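Local coordinates for protein glucosamine-6-phosphate deaminase (Thermotoga maritima, PDB 1J5X) that is a SIS-domain protein, an alpha/beta protein built on two parallel beta sheets with helices packed around them, at residues D22-L27 / F196-W201. Sequence-based numbering, arbitrary orientation.
Sequences DQKNEL and FFDISW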
# COMPACT_ATOMS: atom_id res chain seq x y z
N ASP A 22 11.71 9.63 3.99
CA ASP A 22 12.51 9.23 2.86
C ASP A 22 11.67 9.21 1.55
O ASP A 22 12.25 9.17 0.47
CB ASP A 22 13.11 7.84 3.04
CG ASP A 22 14.34 7.82 3.97
OD1 ASP A 22 14.92 8.92 4.19
OD2 ASP A 22 14.73 6.70 4.43
N GLN A 23 10.36 9.20 1.67
CA GLN A 23 9.53 9.19 0.46
C GLN A 23 9.63 10.58 -0.15
O GLN A 23 9.27 10.81 -1.31
CB GLN A 23 8.09 8.82 0.82
CG GLN A 23 7.98 7.30 1.01
CD GLN A 23 6.89 6.90 1.97
OE1 GLN A 23 6.06 5.99 1.52
NE2 GLN A 23 6.80 7.40 3.12
N LYS A 24 10.09 11.53 0.65
CA LYS A 24 10.30 12.87 0.14
C LYS A 24 11.76 13.03 -0.24
O LYS A 24 12.08 13.55 -1.30
CB LYS A 24 9.96 13.92 1.18
CG LYS A 24 10.73 15.24 0.94
CD LYS A 24 10.07 16.37 1.68
CE LYS A 24 10.67 16.58 3.03
NZ LYS A 24 10.24 17.93 3.59
N ASN A 25 12.67 12.58 0.63
CA ASN A 25 14.08 12.78 0.35
C ASN A 25 14.85 11.84 -0.54
O ASN A 25 15.85 12.22 -1.14
CB ASN A 25 14.87 12.88 1.68
CG ASN A 25 14.43 14.07 2.52
OD1 ASN A 25 14.22 15.16 1.98
ND2 ASN A 25 14.31 13.88 3.83
N GLU A 26 14.41 10.60 -0.65
CA GLU A 26 15.19 9.64 -1.40
C GLU A 26 14.49 8.98 -2.58
O GLU A 26 15.08 8.18 -3.30
CB GLU A 26 15.65 8.55 -0.43
CG GLU A 26 16.19 9.15 0.90
CD GLU A 26 16.95 8.15 1.80
OE1 GLU A 26 16.70 6.92 1.69
OE2 GLU A 26 17.80 8.59 2.64
N LEU A 27 13.24 9.31 -2.77
CA LEU A 27 12.46 8.65 -3.83
C LEU A 27 13.00 8.89 -5.23
O LEU A 27 13.09 7.96 -6.01
CB LEU A 27 11.00 9.11 -3.73
CG LEU A 27 9.99 8.37 -4.62
CD1 LEU A 27 9.92 6.84 -4.18
CD2 LEU A 27 8.63 9.07 -4.45
N PHE A 196 4.19 17.10 -2.15
CA PHE A 196 3.02 16.30 -1.71
C PHE A 196 3.14 16.00 -0.22
O PHE A 196 2.17 16.13 0.55
CB PHE A 196 2.97 14.95 -2.48
CG PHE A 196 1.81 14.07 -2.08
CD1 PHE A 196 0.49 14.50 -2.23
CD2 PHE A 196 2.04 12.75 -1.59
CE1 PHE A 196 -0.57 13.65 -1.91
CE2 PHE A 196 0.95 11.93 -1.26
CZ PHE A 196 -0.31 12.36 -1.42
N PHE A 197 4.35 15.62 0.16
CA PHE A 197 4.65 15.27 1.55
C PHE A 197 4.46 16.48 2.46
O PHE A 197 3.75 16.42 3.48
CB PHE A 197 6.08 14.74 1.63
CG PHE A 197 6.54 14.45 3.05
CD1 PHE A 197 7.02 15.47 3.88
CD2 PHE A 197 6.43 13.16 3.58
CE1 PHE A 197 7.39 15.21 5.23
CE2 PHE A 197 6.79 12.88 4.91
CZ PHE A 197 7.27 13.90 5.74
N ASP A 198 5.04 17.63 2.08
CA ASP A 198 4.93 18.82 2.89
C ASP A 198 3.49 19.30 3.02
O ASP A 198 3.09 19.72 4.09
CB ASP A 198 5.86 19.96 2.35
CG ASP A 198 7.35 19.57 2.36
OD1 ASP A 198 7.77 18.68 3.15
OD2 ASP A 198 8.13 20.17 1.59
N ILE A 199 2.70 19.25 1.94
CA ILE A 199 1.31 19.65 2.03
C ILE A 199 0.60 18.69 3.00
O ILE A 199 -0.25 19.10 3.83
CB ILE A 199 0.58 19.61 0.62
CG1 ILE A 199 1.14 20.73 -0.29
CG2 ILE A 199 -0.94 19.72 0.81
CD1 ILE A 199 0.70 20.68 -1.79
N SER A 200 0.89 17.40 2.83
CA SER A 200 0.24 16.37 3.66
C SER A 200 0.54 16.65 5.13
O SER A 200 -0.39 16.71 5.96
CB SER A 200 0.77 14.96 3.28
OG SER A 200 0.34 14.60 1.98
N TRP A 201 1.81 16.83 5.44
CA TRP A 201 2.20 17.08 6.83
C TRP A 201 1.48 18.25 7.43
O TRP A 201 0.90 18.15 8.53
CB TRP A 201 3.71 17.31 6.94
CG TRP A 201 4.16 17.34 8.38
CD1 TRP A 201 4.07 18.39 9.25
CD2 TRP A 201 4.63 16.23 9.14
NE1 TRP A 201 4.44 17.99 10.51
CE2 TRP A 201 4.79 16.67 10.47
CE3 TRP A 201 4.92 14.89 8.82
CZ2 TRP A 201 5.24 15.80 11.50
CZ3 TRP A 201 5.37 14.03 9.85
CH2 TRP A 201 5.52 14.50 11.17
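Lys24, near the end of helix 15-25, lays its side chain across Phe197 and ends on the carboxylate of Asp198, both on helix 184-205. Its CB starts the contact at the root of the ring, where Lys24 CB is 3.9 Å from Phe197 CG and about as far from Phe197 CB. Beyond CG, Lys24 CD lies 3.9 Å from Phe197 CD1, approaching the ring obliquely. The chain bends at the CG-CD bond (chi3 93°), and CE stays beside Phe197 CD1 while Lys24 CE also lies 3.6 Å from Asp198 OD1. The path closes with a salt bridge of 2.6 Å from Lys24 NZ to Asp198 OD1, received on the syn lone pair of OD1. Asp198 OD2 is more distant, 3.7 Å from Lys24 NZ, so one oxygen carries the bond. In this alpha/beta protein of the SIS family, whose chain carries two parallel sheets with helices packed around them, the pairing joins the N-terminal helix to the long helix that precedes strand 214-218. The CB of Phe197 is directed at helix 15-25, and with CG anti to the backbone N (chi1 176°) the ring also packs on Ile20 and Thr21, one turn back along that helix. Asp198 OD1 lies in the plane of the ring, at its edge. Phe197 is buried, whereas Lys24 and Asp198 are partly exposed. Beside this pair, the Gln23 carbonyl accepts a hydrogen bond from Ser193 OG, and Lys24 also touches Pro194, both an earlier turn of helix 184-205.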